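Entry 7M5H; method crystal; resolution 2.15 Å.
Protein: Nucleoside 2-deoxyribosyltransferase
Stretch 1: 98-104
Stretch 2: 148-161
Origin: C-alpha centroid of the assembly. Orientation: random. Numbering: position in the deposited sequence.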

# COMPACT_ATOMS: atom_id res chain seq x y z
N ILE B 98 -22.41 6.04 13.43
CA ILE B 98 -21.46 6.68 14.34
C ILE B 98 -20.64 7.68 13.53
O ILE B 98 -19.95 7.26 12.58
CB ILE B 98 -20.56 5.65 15.03
CG1 ILE B 98 -21.40 4.69 15.87
CG2 ILE B 98 -19.51 6.34 15.88
CD1 ILE B 98 -20.61 3.56 16.49
N PRO B 99 -20.68 8.97 13.85
CA PRO B 99 -19.95 9.95 13.03
C PRO B 99 -18.45 9.75 13.09
O PRO B 99 -17.91 9.22 14.06
CB PRO B 99 -20.36 11.30 13.65
CG PRO B 99 -20.80 10.96 15.05
CD PRO B 99 -21.41 9.59 14.96
N VAL B 100 -17.77 10.19 12.03
CA VAL B 100 -16.33 10.01 11.88
C VAL B 100 -15.70 11.35 11.53
O VAL B 100 -16.11 12.00 10.56
CB VAL B 100 -16.00 8.97 10.79
CG1 VAL B 100 -14.49 8.86 10.62
CG2 VAL B 100 -16.60 7.62 11.14
N VAL B 101 -14.72 11.76 12.32
CA VAL B 101 -13.89 12.93 12.03
C VAL B 101 -12.50 12.43 11.69
O VAL B 101 -11.82 11.84 12.54
CB VAL B 101 -13.86 13.92 13.20
CG1 VAL B 101 -12.93 15.08 12.89
CG2 VAL B 101 -15.26 14.42 13.51
N ALA B 102 -12.06 12.67 10.46
CA ALA B 102 -10.82 12.11 9.94
C ALA B 102 -9.76 13.18 9.77
O ALA B 102 -10.06 14.34 9.46
CB ALA B 102 -11.05 11.40 8.60
N LEU B 103 -8.50 12.78 9.98
CA LEU B 103 -7.35 13.66 9.84
C LEU B 103 -6.49 13.20 8.67
O LEU B 103 -6.17 12.01 8.56
CB LEU B 103 -6.52 13.68 11.13
CG LEU B 103 -5.25 14.53 11.07
CD1 LEU B 103 -5.59 16.01 10.93
CD2 LEU B 103 -4.38 14.29 12.29
N TYR B 104 -6.11 14.14 7.81
CA TYR B 104 -5.38 13.84 6.57
C TYR B 104 -4.39 14.98 6.33
O TYR B 104 -4.74 16.01 5.76
CB TYR B 104 -6.34 13.68 5.40
CG TYR B 104 -5.67 13.55 4.05
CD1 TYR B 104 -4.77 12.52 3.79
CD2 TYR B 104 -5.96 14.44 3.02
CE1 TYR B 104 -4.17 12.40 2.56
CE2 TYR B 104 -5.36 14.32 1.78
CZ TYR B 104 -4.47 13.30 1.56
OH TYR B 104 -3.87 13.17 0.33
N SER B 148 -7.48 18.67 7.59
CA SER B 148 -6.11 18.55 7.11
C SER B 148 -5.08 19.06 8.12
O SER B 148 -3.89 19.12 7.79
CB SER B 148 -5.94 19.30 5.78
OG SER B 148 -6.25 20.67 5.93
N SER B 149 -5.50 19.42 9.33
CA SER B 149 -4.56 19.90 10.33
C SER B 149 -5.02 19.44 11.71
O SER B 149 -6.20 19.19 11.94
CB SER B 149 -4.41 21.42 10.30
OG SER B 149 -5.60 22.06 10.75
N GLU B 150 -4.05 19.34 12.63
CA GLU B 150 -4.37 18.98 14.00
C GLU B 150 -5.20 20.06 14.69
O GLU B 150 -6.04 19.75 15.54
CB GLU B 150 -3.08 18.71 14.78
CG GLU B 150 -2.16 17.69 14.12
CD GLU B 150 -0.79 17.62 14.77
OE1 GLU B 150 -0.57 18.35 15.76
OE2 GLU B 150 0.06 16.85 14.28
N GLU B 151 -4.97 21.32 14.33
CA GLU B 151 -5.77 22.41 14.88
C GLU B 151 -7.24 22.23 14.52
O GLU B 151 -8.12 22.33 15.38
CB GLU B 151 -5.26 23.75 14.36
CG GLU B 151 -6.23 24.90 14.53
CD GLU B 151 -5.81 26.15 13.78
OE1 GLU B 151 -4.60 26.28 13.49
OE2 GLU B 151 -6.68 26.99 13.46
N ASP B 152 -7.53 21.95 13.25
CA ASP B 152 -8.92 21.77 12.84
C ASP B 152 -9.51 20.49 13.41
O ASP B 152 -10.73 20.42 13.63
CB ASP B 152 -9.03 21.77 11.31
CG ASP B 152 -8.53 23.06 10.69
OD1 ASP B 152 -8.50 24.09 11.41
OD2 ASP B 152 -8.18 23.06 9.50
N LEU B 153 -8.68 19.48 13.66
CA LEU B 153 -9.18 18.25 14.29
C LEU B 153 -9.67 18.52 15.70
O LEU B 153 -10.78 18.13 16.08
CB LEU B 153 -8.08 17.19 14.29
CG LEU B 153 -8.42 15.90 15.04
CD1 LEU B 153 -9.57 15.16 14.37
CD2 LEU B 153 -7.19 15.00 15.15
N LEU B 154 -8.85 19.21 16.51
CA LEU B 154 -9.25 19.53 17.87
C LEU B 154 -10.45 20.47 17.89
O LEU B 154 -11.35 20.33 18.72
CB LEU B 154 -8.07 20.15 18.63
CG LEU B 154 -6.80 19.30 18.72
CD1 LEU B 154 -5.63 20.16 19.15
CD2 LEU B 154 -7.00 18.15 19.69
N GLU B 155 -10.48 21.44 16.97
CA GLU B 155 -11.60 22.37 16.91
C GLU B 155 -12.89 21.64 16.55
O GLU B 155 -13.95 21.93 17.12
CB GLU B 155 -11.31 23.47 15.89
CG GLU B 155 -12.43 24.48 15.74
CD GLU B 155 -12.64 25.30 16.99
OE1 GLU B 155 -11.65 25.78 17.57
OE2 GLU B 155 -13.81 25.47 17.41
N GLU B 156 -12.82 20.68 15.62
CA GLU B 156 -14.01 19.92 15.25
C GLU B 156 -14.48 19.03 16.38
O GLU B 156 -15.69 18.86 16.59
CB GLU B 156 -13.72 19.10 13.99
CG GLU B 156 -14.89 18.25 13.52
CD GLU B 156 -16.05 19.08 13.02
OE1 GLU B 156 -15.81 20.21 12.54
OE2 GLU B 156 -17.21 18.60 13.09
N ILE B 157 -13.54 18.44 17.13
CA ILE B 157 -13.91 17.59 18.26
C ILE B 157 -14.61 18.41 19.34
O ILE B 157 -15.58 17.95 19.96
CB ILE B 157 -12.67 16.87 18.81
CG1 ILE B 157 -12.18 15.81 17.81
CG2 ILE B 157 -12.96 16.24 20.17
CD1 ILE B 157 -10.94 15.07 18.26
N LYS B 158 -14.13 19.63 19.58
CA LYS B 158 -14.75 20.48 20.60
C LYS B 158 -16.20 20.80 20.24
O LYS B 158 -17.08 20.76 21.11
CB LYS B 158 -13.95 21.77 20.77
CG LYS B 158 -13.16 21.84 22.06
CD LYS B 158 -12.60 23.24 22.29
CE LYS B 158 -11.71 23.68 21.14
NZ LYS B 158 -11.16 25.04 21.36
N GLN B 159 -16.46 21.11 18.97
CA GLN B 159 -17.82 21.42 18.52
C GLN B 159 -18.76 20.23 18.65
O GLN B 159 -19.98 20.43 18.76
CB GLN B 159 -17.79 21.90 17.07
CG GLN B 159 -16.96 23.15 16.82
CD GLN B 159 -17.60 24.40 17.40
OE1 GLN B 159 -18.82 24.46 17.58
NE2 GLN B 159 -16.78 25.39 17.71
N ARG B 160 -18.25 19.00 18.63
CA ARG B 160 -19.08 17.81 18.72
C ARG B 160 -19.21 17.28 20.15
O ARG B 160 -19.62 16.13 20.33
CB ARG B 160 -18.54 16.71 17.81
CG ARG B 160 -18.60 17.05 16.33
CD ARG B 160 -18.03 15.93 15.47
NE ARG B 160 -18.35 16.14 14.06
CZ ARG B 160 -19.44 15.69 13.47
NH1 ARG B 160 -20.33 14.99 14.17
NH2 ARG B 160 -19.66 15.93 12.18
N LEU B 161 -18.87 18.09 21.15
CA LEU B 161 -19.01 17.68 22.54
C LEU B 161 -20.36 18.11 23.10
O LEU B 161 -20.44 19.01 23.93
CB LEU B 161 -17.88 18.27 23.38
CG LEU B 161 -16.56 17.49 23.37
CD1 LEU B 161 -15.40 18.39 23.77
CD2 LEU B 161 -16.66 16.30 24.31

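No hydrogen bond joins stretch 98-104 to stretch 148-161; the contact, 452 Å² summed over both sides, rests on packing. The axes of strand 100-103 and helix 150-159 run nearly antiparallel, at 167°, with a closest approach of 8.9 Å, so the two stretches meet mainly through side chains. Alternation along the strand selects them: the CA-to-CB bond of Val 101 points toward the helix, those of Val 100 and Ala 102 away.

Val 101 CG1 lies 3.7 Å from Leu 153 CD1 and 3.8 Å from Glu 156 CG, while Val 101 CG2 approaches Arg 160 NE at 3.6 Å. Arg 160 NE also donates to Glu 156 OE2 (2.9 Å, 139° at the hydrogen) within a salt bridge, which ties together two side chains that both touch Val 101. The Arg 160 guanidinium, oblique to Val 101 CG2 and Pro 99 CB, comes within 3.7 Å of Pro 99 CB at Arg 160 NH1.

Leu 103 leaves the backbone sideways, yet its end comes nearer: CD1 lies 3.4 Å from Ser 149 O and CD2 4.1 Å from Leu 153 CD2. Ser 149 O also accepts from Leu 153 N at 3.0 Å, and Ser 149 OG caps the helix by accepting from Asp 152 N (3.2 Å, 162°). Backbones converge at Tyr 104, whose O receives a CA-H...O contact from Ser 148 CA at 3.2 Å, with 144° at the hydrogen.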